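Glucose/sorbosone dehydrogenases (Escherichia coli K12, PDB 2G8S) is a calcium-binding beta-propeller protein named for the glucose/sorbosone dehydrogenase family, its chain almost entirely strands and loops. Local coordinates at residues I34-R37 and L41-W44; L85-V90 and T113-V118; F265-S270 and D300-S305; G275-N280 and G334-L339; Q289-G294 and D309-D314. All blocks are in the same frame, centred on the assembly; numbering follows the deposited sequence. Where two conformers were deposited one is given.

Contact 1: residues I34-R37 and L41-W44; sequences ITLR and LRHW
Ile-34 and Arg-42 face each other across the two strands as an antiparallel hydrogen-bonded pair, and both backbone bonds between them are made. Ile-34 N donates to Arg-42 O at 2.8 Å. Arg-42 N returns a bond to Ile-34 O at 3.0 Å. Ile-34 buries the most surface here. Its CD1 lies alongside Trp-44, 4.0 Å from CB, and the two side chains point the same way. The segments belong to the beta hairpin of strands 32-36 and 40-45, the middle pair of a four-stranded antiparallel blade of the propeller. Arg-42 stands on the same face of the blade as Ile-34. Its chain runs extended from CG to NE, which carries NE past Leu-36 to 3.8 Å from CD1. The guanidinium is tied to Glu-40 by a salt bridge and to Ser-51 O. On the other face Leu-41 has CG anti to the backbone N (chi1 -178°), and its CD1 meets Thr-35 CG2 at 3.8 Å.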
# COMPACT_ATOMS: atom_id res chain seq x y z
N ILE A 34 2.25 -14.09 -3.92
CA ILE A 34 2.83 -13.34 -2.81
C ILE A 34 4.14 -12.73 -3.27
O ILE A 34 4.96 -13.43 -3.88
CB ILE A 34 3.12 -14.25 -1.57
CG1 ILE A 34 1.85 -15.00 -1.15
CG2 ILE A 34 3.69 -13.44 -0.41
CD1 ILE A 34 2.08 -16.12 -0.13
N THR A 35 4.34 -11.45 -3.01
CA THR A 35 5.64 -10.84 -3.25
C THR A 35 6.51 -10.96 -2.02
O THR A 35 6.04 -10.78 -0.90
CB THR A 35 5.53 -9.34 -3.60
OG1 THR A 35 4.74 -8.67 -2.61
CG2 THR A 35 4.93 -9.15 -4.97
N LEU A 36 7.77 -11.33 -2.23
CA LEU A 36 8.78 -11.31 -1.18
C LEU A 36 9.72 -10.18 -1.53
O LEU A 36 10.23 -10.12 -2.65
CB LEU A 36 9.53 -12.64 -1.11
CG LEU A 36 8.68 -13.88 -0.85
CD1 LEU A 36 9.60 -15.08 -0.93
CD2 LEU A 36 7.98 -13.82 0.51
N ARG A 37 9.94 -9.28 -0.57
CA ARG A 37 10.55 -7.98 -0.87
C ARG A 37 11.97 -8.08 -1.44
O ARG A 37 12.41 -7.19 -2.17
CB ARG A 37 10.50 -7.05 0.34
CG ARG A 37 10.53 -5.57 -0.03
CD ARG A 37 10.27 -4.65 1.16
NE ARG A 37 11.46 -4.50 2.00
CZ ARG A 37 11.54 -4.83 3.29
NH1 ARG A 37 10.50 -5.34 3.93
NH2 ARG A 37 12.68 -4.65 3.94
N LEU A 41 8.59 -13.41 -6.63
CA LEU A 41 7.14 -13.58 -6.71
C LEU A 41 6.85 -15.08 -6.65
O LEU A 41 7.41 -15.85 -7.42
CB LEU A 41 6.59 -12.97 -8.00
CG LEU A 41 5.07 -13.02 -8.25
CD1 LEU A 41 4.30 -12.17 -7.23
CD2 LEU A 41 4.72 -12.57 -9.65
N ARG A 42 5.99 -15.49 -5.73
CA ARG A 42 5.71 -16.92 -5.57
C ARG A 42 4.22 -17.17 -5.53
O ARG A 42 3.44 -16.26 -5.27
CB ARG A 42 6.40 -17.49 -4.32
CG ARG A 42 7.93 -17.62 -4.48
CD ARG A 42 8.55 -18.13 -3.20
NE ARG A 42 10.02 -18.14 -3.20
CZ ARG A 42 10.76 -19.25 -3.11
NH1 ARG A 42 10.19 -20.45 -3.04
NH2 ARG A 42 12.09 -19.15 -3.08
N HIS A 43 3.83 -18.40 -5.85
CA HIS A 43 2.44 -18.83 -5.81
C HIS A 43 2.24 -19.75 -4.61
O HIS A 43 3.05 -20.67 -4.39
CB HIS A 43 2.10 -19.56 -7.11
CG HIS A 43 0.79 -20.28 -7.10
ND1 HIS A 43 0.68 -21.65 -7.27
CD2 HIS A 43 -0.48 -19.83 -6.95
CE1 HIS A 43 -0.59 -22.00 -7.23
NE2 HIS A 43 -1.32 -20.91 -7.03
N TRP A 44 1.19 -19.50 -3.83
CA TRP A 44 0.80 -20.40 -2.76
C TRP A 44 -0.59 -20.96 -3.04
O TRP A 44 -1.47 -20.23 -3.48
CB TRP A 44 0.79 -19.68 -1.40
CG TRP A 44 0.46 -20.63 -0.28
CD1 TRP A 44 1.34 -21.38 0.44
CD2 TRP A 44 -0.85 -20.96 0.21
NE1 TRP A 44 0.66 -22.16 1.35
CE2 TRP A 44 -0.68 -21.92 1.23
CE3 TRP A 44 -2.15 -20.54 -0.12
CZ2 TRP A 44 -1.76 -22.46 1.94
CZ3 TRP A 44 -3.23 -21.09 0.58
CH2 TRP A 44 -3.02 -22.04 1.60

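Contact 2: residues L85-V90 and T113-V118; sequences LSYSEV and TDFRTV
Leu-85 and Tyr-87 reach Phe-115 and Thr-117 from a strand that does not pair directly with theirs: the axes of strand segments 85-90 and 115-118 approach to 9.2 Å at the closest and run at 68° to each other. Side chains alone bridge this distance. The tightest link is a hydrogen bond between two hydroxyls, Tyr-87 OH and Thr-117 OG1, 2.6 Å apart. Thr-117 OG1 lies in the plane of the tyrosine ring, at its edge. Tyr-87 has CG between its backbone N and carbonyl carbon (chi1 60°), and from there the ring projects toward the other strand. Phe-115 has the largest area buried by the contact. Its CE1 edge atom is met by Leu-85, with CD1 at 3.9 Å and CB slightly farther off. The same ring approaches Tyr-87 obliquely, with Phe-115 CE2 4.2 Å from Tyr-87 CE2. The side chain of Thr-117 also touches Ala-99. Pro-58 packs on Phe-115, and Val-60 on Tyr-87. Strand 96-105 pairs with both 82-90 and 115-120, so the contact spans next-nearest strands in one twisted antiparallel sheet, as in the blade of a beta-propeller.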
# COMPACT_ATOMS: atom_id res chain seq x y z
N LEU A 85 2.92 -5.03 -11.01
CA LEU A 85 3.88 -5.06 -9.90
C LEU A 85 4.47 -3.68 -9.68
O LEU A 85 4.65 -2.91 -10.64
CB LEU A 85 5.03 -6.03 -10.18
CG LEU A 85 4.70 -7.51 -10.44
CD1 LEU A 85 5.92 -8.28 -10.95
CD2 LEU A 85 4.17 -8.17 -9.17
N SER A 86 4.77 -3.36 -8.43
CA SER A 86 5.57 -2.19 -8.13
C SER A 86 6.84 -2.61 -7.41
O SER A 86 6.89 -3.66 -6.76
CB SER A 86 4.79 -1.17 -7.29
OG SER A 86 4.49 -1.68 -6.00
N TYR A 87 7.88 -1.80 -7.52
CA TYR A 87 9.19 -2.16 -6.98
C TYR A 87 10.06 -0.92 -6.89
O TYR A 87 9.74 0.10 -7.50
CB TYR A 87 9.86 -3.23 -7.86
CG TYR A 87 10.12 -2.83 -9.31
CD1 TYR A 87 11.40 -2.46 -9.73
CD2 TYR A 87 9.09 -2.84 -10.27
CE1 TYR A 87 11.65 -2.09 -11.05
CE2 TYR A 87 9.34 -2.47 -11.60
CZ TYR A 87 10.62 -2.09 -11.98
OH TYR A 87 10.89 -1.73 -13.28
N SER A 88 11.14 -0.99 -6.13
CA SER A 88 12.12 0.09 -6.17
C SER A 88 13.19 -0.20 -7.21
O SER A 88 13.59 -1.35 -7.41
CB SER A 88 12.74 0.33 -4.79
OG SER A 88 13.21 -0.86 -4.21
N GLU A 89 13.64 0.86 -7.88
CA GLU A 89 14.60 0.76 -8.97
C GLU A 89 15.67 1.84 -8.81
O GLU A 89 15.35 3.01 -8.59
CB GLU A 89 13.87 0.94 -10.30
CG GLU A 89 14.77 0.91 -11.53
CD GLU A 89 14.08 1.40 -12.79
OE1 GLU A 89 13.50 2.51 -12.75
OE2 GLU A 89 14.14 0.70 -13.82
N VAL A 90 16.93 1.45 -8.96
CA VAL A 90 18.03 2.39 -8.77
C VAL A 90 18.21 3.28 -10.01
O VAL A 90 17.82 2.90 -11.12
CB VAL A 90 19.34 1.63 -8.41
CG1 VAL A 90 19.93 0.94 -9.62
CG2 VAL A 90 20.35 2.55 -7.73
N THR A 113 4.88 -12.93 -18.35
CA THR A 113 5.42 -12.71 -19.69
C THR A 113 5.32 -11.26 -20.14
O THR A 113 4.36 -10.55 -19.81
CB THR A 113 4.76 -13.65 -20.74
OG1 THR A 113 3.36 -13.38 -20.82
CG2 THR A 113 4.98 -15.11 -20.35
N ASP A 114 6.32 -10.83 -20.91
CA ASP A 114 6.38 -9.50 -21.51
C ASP A 114 6.19 -8.38 -20.50
O ASP A 114 5.56 -7.36 -20.81
CB ASP A 114 5.36 -9.36 -22.66
CG ASP A 114 5.72 -10.18 -23.88
OD1 ASP A 114 6.90 -10.57 -24.02
OD2 ASP A 114 4.81 -10.44 -24.70
N PHE A 115 6.74 -8.55 -19.30
CA PHE A 115 6.67 -7.47 -18.32
C PHE A 115 7.24 -6.18 -18.89
O PHE A 115 8.28 -6.20 -19.55
CB PHE A 115 7.40 -7.81 -17.02
CG PHE A 115 7.14 -6.82 -15.92
CD1 PHE A 115 6.03 -6.95 -15.11
CD2 PHE A 115 8.01 -5.76 -15.72
CE1 PHE A 115 5.78 -6.03 -14.10
CE2 PHE A 115 7.77 -4.83 -14.72
CZ PHE A 115 6.65 -4.97 -13.90
N ARG A 116 6.56 -5.07 -18.63
CA ARG A 116 7.02 -3.74 -19.04
C ARG A 116 6.80 -2.72 -17.93
O ARG A 116 5.78 -2.75 -17.26
CB ARG A 116 6.31 -3.29 -20.33
CG ARG A 116 4.79 -3.13 -20.20
CD ARG A 116 4.14 -2.86 -21.54
NE ARG A 116 4.60 -1.59 -22.11
CZ ARG A 116 3.82 -0.55 -22.36
NH1 ARG A 116 2.51 -0.61 -22.12
NH2 ARG A 116 4.35 0.55 -22.87
N THR A 117 7.76 -1.81 -17.75
CA THR A 117 7.61 -0.76 -16.76
C THR A 117 6.97 0.45 -17.45
O THR A 117 7.50 0.98 -18.43
CB THR A 117 8.97 -0.42 -16.12
OG1 THR A 117 9.47 -1.59 -15.45
CG2 THR A 117 8.84 0.72 -15.11
N VAL A 118 5.82 0.86 -16.93
CA VAL A 118 5.05 1.93 -17.55
C VAL A 118 5.06 3.25 -16.80
O VAL A 118 4.68 4.27 -17.36
CB VAL A 118 3.58 1.51 -17.84
CG1 VAL A 118 3.54 0.24 -18.66
CG2 VAL A 118 2.78 1.34 -16.55

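Contact 3: residues F265-S270 and D300-S305; sequences FYWKDS and DVIVMS. With EDO (1,2-ethanediol), chain N.
Two neighbouring blades of the beta-propeller pack together here: strand 265-267 is an outermost strand of one sheet, and strand 300-307 belongs to the next. Selenomethionine Met-304 is the centre of the contact. Its CE sits over the middle of the Phe-265 ring, 3.5 Å from the centroid and 4° off the ring normal. This is a CH-pi contact in which the methyl is almost equally far from all six ring carbons. The bend at chi3 (80°) turns CE onto that face, while SE comes to the edge of Trp-267. There SE is 5.2 Å from the centroid of the six-membered ring, a Met-aromatic contact. Trp-267 also covers Phe-265 from the side, since Phe-265 CE2 lies over the rim of one indole face. Ile-224 and Val-311 pack around the same cluster. The indole NE1 is held by Glu-313 OE1. Ile-302 runs antiparallel alongside the indole of Trp-267, and its CD1 ends 3.8 Å from Trp-267 CZ2.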
# COMPACT_ATOMS: atom_id res chain seq x y z
N PHE A 265 -8.44 10.24 10.44
CA PHE A 265 -7.96 9.66 11.69
C PHE A 265 -6.46 9.87 11.77
O PHE A 265 -5.76 9.83 10.76
CB PHE A 265 -8.27 8.15 11.74
CG PHE A 265 -8.29 7.59 13.14
CD1 PHE A 265 -9.47 7.58 13.87
CD2 PHE A 265 -7.13 7.09 13.73
CE1 PHE A 265 -9.50 7.08 15.17
CE2 PHE A 265 -7.15 6.59 15.03
CZ PHE A 265 -8.33 6.58 15.75
N TYR A 266 -5.97 10.12 12.98
CA TYR A 266 -4.53 10.15 13.19
C TYR A 266 -4.18 9.53 14.53
O TYR A 266 -5.03 9.44 15.43
CB TYR A 266 -3.95 11.58 13.07
CG TYR A 266 -4.59 12.56 14.02
CD1 TYR A 266 -4.09 12.76 15.31
CD2 TYR A 266 -5.73 13.29 13.63
CE1 TYR A 266 -4.71 13.66 16.19
CE2 TYR A 266 -6.35 14.18 14.49
CZ TYR A 266 -5.83 14.36 15.76
OH TYR A 266 -6.47 15.25 16.60
N TRP A 267 -2.94 9.06 14.63
CA TRP A 267 -2.42 8.51 15.88
C TRP A 267 -1.20 9.33 16.28
O TRP A 267 -0.21 9.35 15.56
CB TRP A 267 -1.95 7.07 15.70
CG TRP A 267 -3.00 6.03 15.40
CD1 TRP A 267 -3.59 5.17 16.29
CD2 TRP A 267 -3.53 5.69 14.11
NE1 TRP A 267 -4.47 4.33 15.64
CE2 TRP A 267 -4.45 4.63 14.30
CE3 TRP A 267 -3.32 6.18 12.81
CZ2 TRP A 267 -5.16 4.05 13.24
CZ3 TRP A 267 -4.04 5.60 11.75
CH2 TRP A 267 -4.94 4.55 11.97
N LYS A 268 -1.26 9.99 17.43
CA LYS A 268 -0.06 10.63 17.96
C LYS A 268 0.99 9.64 18.45
O LYS A 268 2.17 9.98 18.55
CB LYS A 268 -0.42 11.64 19.05
CG LYS A 268 -1.02 12.93 18.50
CD LYS A 268 -1.12 13.92 19.61
CE LYS A 268 -1.73 15.22 19.16
NZ LYS A 268 -1.56 16.18 20.31
N ASP A 269 0.57 8.43 18.77
CA ASP A 269 1.48 7.31 19.02
C ASP A 269 1.36 6.37 17.83
O ASP A 269 0.38 5.63 17.70
CB ASP A 269 1.09 6.58 20.30
CG ASP A 269 1.47 7.35 21.55
OD1 ASP A 269 2.65 7.75 21.66
OD2 ASP A 269 0.61 7.56 22.42
N SER A 270 2.35 6.42 16.94
CA SER A 270 2.27 5.71 15.66
C SER A 270 2.28 4.18 15.78
O SER A 270 3.21 3.61 16.35
CB SER A 270 3.43 6.12 14.75
OG SER A 270 3.26 7.45 14.30
N ASP A 300 0.59 -5.84 15.49
CA ASP A 300 -0.78 -6.35 15.56
C ASP A 300 -1.64 -5.75 14.45
O ASP A 300 -1.11 -5.07 13.57
CB ASP A 300 -1.40 -6.19 16.97
CG ASP A 300 -1.50 -4.73 17.45
OD1 ASP A 300 -1.46 -3.79 16.63
OD2 ASP A 300 -1.67 -4.56 18.68
N VAL A 301 -2.94 -6.04 14.49
CA VAL A 301 -3.91 -5.49 13.56
C VAL A 301 -4.90 -4.61 14.31
O VAL A 301 -5.43 -4.98 15.36
CB VAL A 301 -4.64 -6.62 12.78
CG1 VAL A 301 -5.87 -6.07 12.02
CG2 VAL A 301 -3.66 -7.31 11.83
N ILE A 302 -5.13 -3.41 13.77
CA ILE A 302 -6.09 -2.48 14.32
C ILE A 302 -7.46 -2.77 13.72
O ILE A 302 -7.61 -2.84 12.50
CB ILE A 302 -5.69 -1.03 14.02
CG1 ILE A 302 -4.19 -0.80 14.29
CG2 ILE A 302 -6.54 -0.07 14.85
CD1 ILE A 302 -3.71 0.56 13.78
N VAL A 303 -8.46 -2.92 14.59
CA VAL A 303 -9.83 -3.15 14.16
C VAL A 303 -10.59 -1.85 14.33
O VAL A 303 -10.64 -1.30 15.43
CB VAL A 303 -10.52 -4.24 14.99
CG1 VAL A 303 -11.90 -4.54 14.40
CG2 VAL A 303 -9.67 -5.49 15.01
N MSE A 304 -11.16 -1.34 13.23
CA MSE A 304 -11.84 -0.05 13.28
C MSE A 304 -13.25 -0.15 12.76
O MSE A 304 -13.55 -0.96 11.88
CB MSE A 304 -11.06 0.99 12.49
CG MSE A 304 -9.58 1.02 12.84
SE MSE A 304 -8.66 2.47 12.08
CE MSE A 304 -9.23 3.85 13.38
N SER A 305 -14.13 0.68 13.34
CA SER A 305 -15.52 0.78 12.89
C SER A 305 -15.59 1.88 11.84
O SER A 305 -15.14 3.00 12.08
CB SER A 305 -16.43 1.16 14.07
OG SER A 305 -16.61 0.07 14.95
C1 EDO N . 4.06 12.72 19.03
O1 EDO N . 3.49 12.48 20.33
C2 EDO N . 2.96 13.08 18.04
O2 EDO N . 2.61 14.46 18.19

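Contact 4: residues G275-N280 and G334-L339; sequences GMAFYN and GYLYVL. With EDO (1,2-ethanediol), chain L.
Tyr-279 directs its phenol at the backbone of Gly-334, joining strand 273-279 of one beta-propeller blade to the turn that leads into strand 336-340 of another. CG is anti to the backbone N (chi1 -167°), and this carries the ring over to the neighbouring blade. Gly-334 O lies at the edge of this ring, in its plane. Tyr-279 OH donates to that oxygen at 2.7 Å, in the carbonyl plane and on a lone pair, with a C=O...OH angle of 129°. Gly-334 O is also 3.2 Å from Tyr-279 CE1, so it lies beside the CE1 side of the ring edge as well as the hydroxyl. Trp-287 meets Tyr-279 edge-to-face, and Thr-330 packs beside it. Gly-334 has a positive phi (82°), and its carbonyl is turned to the phenol. Farther along, the end of the Leu-336 side chain comes nearer to the other strand, where Phe-292 and Val-328 also line it. Its CD1 makes a loose apolar contact with Ala-277 CB at 4.5 Å.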
# COMPACT_ATOMS: atom_id res chain seq x y z
N GLY A 275 -0.76 -2.46 5.49
CA GLY A 275 -1.87 -2.87 4.64
C GLY A 275 -3.21 -2.80 5.35
O GLY A 275 -3.29 -3.11 6.55
N MSE A 276 -4.25 -2.40 4.61
CA MSE A 276 -5.62 -2.19 5.12
C MSE A 276 -6.64 -2.95 4.30
O MSE A 276 -6.48 -3.08 3.08
CB MSE A 276 -6.04 -0.74 4.93
CG MSE A 276 -5.23 0.30 5.56
SE MSE A 276 -6.39 1.74 5.60
CE MSE A 276 -6.37 2.34 3.76
N ALA A 277 -7.70 -3.40 4.94
CA ALA A 277 -8.79 -4.10 4.26
C ALA A 277 -10.12 -3.75 4.90
O ALA A 277 -10.27 -3.82 6.12
CB ALA A 277 -8.56 -5.60 4.33
N PHE A 278 -11.07 -3.34 4.07
CA PHE A 278 -12.45 -3.18 4.52
C PHE A 278 -13.13 -4.54 4.52
O PHE A 278 -12.84 -5.39 3.66
CB PHE A 278 -13.22 -2.24 3.58
CG PHE A 278 -12.72 -0.83 3.60
CD1 PHE A 278 -13.14 0.06 4.58
CD2 PHE A 278 -11.84 -0.37 2.62
CE1 PHE A 278 -12.67 1.38 4.61
CE2 PHE A 278 -11.36 0.94 2.64
CZ PHE A 278 -11.78 1.81 3.63
N TYR A 279 -14.07 -4.72 5.44
CA TYR A 279 -14.78 -6.00 5.57
C TYR A 279 -16.27 -5.79 5.32
O TYR A 279 -16.93 -5.10 6.09
CB TYR A 279 -14.53 -6.65 6.93
CG TYR A 279 -14.98 -8.09 6.92
CD1 TYR A 279 -14.09 -9.12 6.65
CD2 TYR A 279 -16.31 -8.41 7.16
CE1 TYR A 279 -14.52 -10.44 6.63
CE2 TYR A 279 -16.75 -9.70 7.15
CZ TYR A 279 -15.85 -10.72 6.88
OH TYR A 279 -16.30 -12.02 6.86
N ASN A 280 -16.76 -6.41 4.24
CA ASN A 280 -18.15 -6.21 3.80
C ASN A 280 -18.84 -7.53 3.45
O ASN A 280 -19.74 -7.58 2.60
CB ASN A 280 -18.20 -5.25 2.61
CG ASN A 280 -17.59 -5.85 1.36
OD1 ASN A 280 -16.81 -6.80 1.44
ND2 ASN A 280 -17.94 -5.31 0.20
N GLY A 334 -14.38 -14.52 2.66
CA GLY A 334 -14.81 -13.79 3.86
C GLY A 334 -13.90 -13.96 5.06
O GLY A 334 -14.26 -13.58 6.18
N TYR A 335 -12.71 -14.52 4.84
CA TYR A 335 -11.69 -14.57 5.88
C TYR A 335 -10.72 -13.40 5.71
O TYR A 335 -10.61 -12.84 4.62
CB TYR A 335 -10.92 -15.89 5.81
CG TYR A 335 -11.67 -17.04 6.44
CD1 TYR A 335 -11.34 -17.50 7.72
CD2 TYR A 335 -12.71 -17.66 5.76
CE1 TYR A 335 -12.04 -18.56 8.32
CE2 TYR A 335 -13.42 -18.73 6.35
CZ TYR A 335 -13.08 -19.16 7.62
OH TYR A 335 -13.79 -20.21 8.18
N LEU A 336 -10.04 -13.04 6.79
CA LEU A 336 -8.95 -12.07 6.72
C LEU A 336 -7.65 -12.81 6.47
O LEU A 336 -7.40 -13.83 7.10
CB LEU A 336 -8.86 -11.28 8.03
CG LEU A 336 -8.28 -9.87 7.98
CD1 LEU A 336 -9.25 -8.95 7.22
CD2 LEU A 336 -8.06 -9.37 9.41
N TYR A 337 -6.84 -12.28 5.56
CA TYR A 337 -5.52 -12.85 5.25
C TYR A 337 -4.46 -11.84 5.62
O TYR A 337 -4.58 -10.66 5.30
CB TYR A 337 -5.43 -13.24 3.77
CG TYR A 337 -6.27 -14.47 3.47
CD1 TYR A 337 -5.69 -15.74 3.44
CD2 TYR A 337 -7.64 -14.36 3.27
CE1 TYR A 337 -6.47 -16.86 3.19
CE2 TYR A 337 -8.44 -15.49 3.02
CZ TYR A 337 -7.83 -16.74 2.97
OH TYR A 337 -8.57 -17.88 2.73
N VAL A 338 -3.44 -12.30 6.33
CA VAL A 338 -2.46 -11.40 6.94
C VAL A 338 -1.05 -11.86 6.61
O VAL A 338 -0.75 -13.05 6.69
CB VAL A 338 -2.66 -11.34 8.49
CG1 VAL A 338 -1.62 -10.44 9.16
CG2 VAL A 338 -4.06 -10.85 8.84
N LEU A 339 -0.20 -10.91 6.25
CA LEU A 339 1.23 -11.17 6.01
C LEU A 339 2.05 -10.45 7.06
O LEU A 339 1.79 -9.27 7.35
CB LEU A 339 1.66 -10.67 4.62
CG LEU A 339 1.14 -11.44 3.41
CD1 LEU A 339 1.43 -10.63 2.16
CD2 LEU A 339 1.75 -12.85 3.31
C1 EDO L . -6.97 -22.81 2.67
O1 EDO L . -7.41 -22.31 3.94
C2 EDO L . -7.18 -21.74 1.60
O2 EDO L . -7.13 -20.44 2.20

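Contact 5: residues Q289-G294 and D309-D314; sequences QKLFIG and DKVTED. With EDO (1,2-ethanediol), chain P.
Lys-290 and Asp-314 form a salt bridge, with Lys-290 NZ donating to Asp-314 OD2 at 2.9 Å. The oxygen uses its syn lone pair, on the side of OD1. The two side chains meet at about a right angle. Lys-290 bends at chi2 (-62°), which brings its end over to the aspartate, and its CE also lies 3.4 Å from Asp-314 OD2. Ser-305 completes the group: its OG bonds both to Lys-290 NZ and to Asp-314 OD1. The three residues sit on successive strands of one four-stranded antiparallel blade of the beta-propeller. Strand 300-307 runs between 290-295 and 310-317, so lysine and aspartate reach each other across it. Asp-314 is exposed, and the salt bridge lies toward the surface. The buried part of the contact is small. Leu-291 and Val-311 point toward one another, and Leu-291 CD2 comes to 4.4 Å from Val-311 CG2. Met-304 and Ile-224 also pack on Val-311, while Trp-212 lies against Leu-291.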
# COMPACT_ATOMS: atom_id res chain seq x y z
N GLN A 289 -18.81 -3.78 8.22
CA GLN A 289 -18.59 -2.34 8.46
C GLN A 289 -17.33 -2.07 9.27
O GLN A 289 -17.27 -1.13 10.07
CB GLN A 289 -19.82 -1.67 9.08
CG GLN A 289 -21.06 -1.87 8.22
CD GLN A 289 -22.27 -1.05 8.67
OE1 GLN A 289 -22.25 -0.39 9.72
NE2 GLN A 289 -23.32 -1.10 7.87
N LYS A 290 -16.33 -2.93 9.10
CA LYS A 290 -15.03 -2.76 9.76
C LYS A 290 -13.91 -2.51 8.77
O LYS A 290 -14.01 -2.86 7.58
CB LYS A 290 -14.67 -3.98 10.61
CG LYS A 290 -15.66 -4.35 11.69
CD LYS A 290 -15.85 -3.30 12.74
CE LYS A 290 -16.91 -3.75 13.75
NZ LYS A 290 -17.27 -2.61 14.61
N LEU A 291 -12.84 -1.91 9.27
CA LEU A 291 -11.61 -1.71 8.53
C LEU A 291 -10.49 -2.27 9.39
O LEU A 291 -10.37 -1.91 10.57
CB LEU A 291 -11.40 -0.22 8.29
CG LEU A 291 -10.04 0.26 7.77
CD1 LEU A 291 -9.73 -0.34 6.41
CD2 LEU A 291 -10.05 1.79 7.72
N PHE A 292 -9.66 -3.13 8.80
CA PHE A 292 -8.57 -3.79 9.51
C PHE A 292 -7.28 -3.24 8.97
O PHE A 292 -7.08 -3.23 7.76
CB PHE A 292 -8.63 -5.31 9.29
CG PHE A 292 -9.83 -5.95 9.92
CD1 PHE A 292 -9.76 -6.46 11.22
CD2 PHE A 292 -11.03 -6.03 9.22
CE1 PHE A 292 -10.86 -7.04 11.82
CE2 PHE A 292 -12.16 -6.62 9.81
CZ PHE A 292 -12.08 -7.12 11.11
N ILE A 293 -6.41 -2.76 9.87
CA ILE A 293 -5.16 -2.10 9.48
C ILE A 293 -3.97 -2.75 10.17
O ILE A 293 -3.94 -2.88 11.40
CB ILE A 293 -5.17 -0.58 9.81
CG1 ILE A 293 -6.44 0.08 9.25
CG2 ILE A 293 -3.90 0.08 9.28
CD1 ILE A 293 -6.51 1.60 9.50
N GLY A 294 -2.99 -3.18 9.38
CA GLY A 294 -1.78 -3.74 9.97
C GLY A 294 -1.00 -2.69 10.74
O GLY A 294 -1.05 -1.50 10.41
N ASP A 309 -17.74 8.54 6.27
CA ASP A 309 -16.38 9.06 6.10
C ASP A 309 -15.65 9.16 7.44
O ASP A 309 -14.53 9.70 7.50
CB ASP A 309 -16.39 10.43 5.42
CG ASP A 309 -16.73 10.37 3.94
OD1 ASP A 309 -16.77 9.26 3.37
OD2 ASP A 309 -16.95 11.45 3.35
N LYS A 310 -16.27 8.65 8.50
CA LYS A 310 -15.66 8.61 9.83
C LYS A 310 -15.19 7.21 10.18
O LYS A 310 -15.68 6.22 9.64
CB LYS A 310 -16.63 9.12 10.90
CG LYS A 310 -17.07 10.56 10.67
CD LYS A 310 -17.82 11.11 11.86
CE LYS A 310 -19.22 10.55 11.94
NZ LYS A 310 -20.04 11.26 12.97
N VAL A 311 -14.24 7.15 11.11
CA VAL A 311 -13.69 5.88 11.56
C VAL A 311 -13.26 6.00 13.03
O VAL A 311 -12.77 7.06 13.46
CB VAL A 311 -12.55 5.42 10.59
CG1 VAL A 311 -11.36 6.36 10.64
CG2 VAL A 311 -12.17 4.00 10.82
N THR A 312 -13.52 4.94 13.80
CA THR A 312 -13.10 4.89 15.21
C THR A 312 -12.39 3.57 15.48
O THR A 312 -12.62 2.59 14.78
CB THR A 312 -14.29 5.06 16.19
OG1 THR A 312 -15.27 4.05 15.95
CG2 THR A 312 -14.94 6.44 16.04
N GLU A 313 -11.54 3.54 16.51
CA GLU A 313 -10.76 2.34 16.80
C GLU A 313 -11.49 1.45 17.81
O GLU A 313 -11.76 1.87 18.93
CB GLU A 313 -9.35 2.71 17.30
CG GLU A 313 -8.48 1.49 17.56
CD GLU A 313 -6.99 1.79 17.71
OE1 GLU A 313 -6.47 2.71 17.03
OE2 GLU A 313 -6.33 1.07 18.49
N ASP A 314 -11.81 0.22 17.40
CA ASP A 314 -12.44 -0.74 18.31
C ASP A 314 -11.43 -1.35 19.26
O ASP A 314 -11.71 -1.57 20.44
CB ASP A 314 -13.05 -1.91 17.54
CG ASP A 314 -14.20 -1.52 16.65
OD1 ASP A 314 -14.59 -0.33 16.57
OD2 ASP A 314 -14.72 -2.45 16.00
C1 EDO P . -23.76 -1.71 4.46
O1 EDO P . -23.37 -2.68 5.44
C2 EDO P . -24.95 -0.92 5.00
O2 EDO P . -26.04 -1.82 5.24

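Overall arrangement
The five contacts lie about 13 to 16 Å from the centre of the chain. Contacts 1 and 2 come first, in separate blades; the centres of the two contacts are 15 Å apart. Later, contact 3 alternates along the chain with contacts 4 and 5, and contact 5 falls between the two segments of contact 4. These three share the blade of strands 273-279, 290-295, 300-307 and 310-317. Contact 3 joins it to the blade ending in strand 265-267, contact 4 to the one holding strand 336-340. Contacts 3 and 5, centres 8 Å apart, lie across the chain's centre from contact 2. Leu-339 touches Ile-34, packing the blade that unites N-terminal strand 8-17 with C-terminal strands against contact 1's blade, which closes the ring.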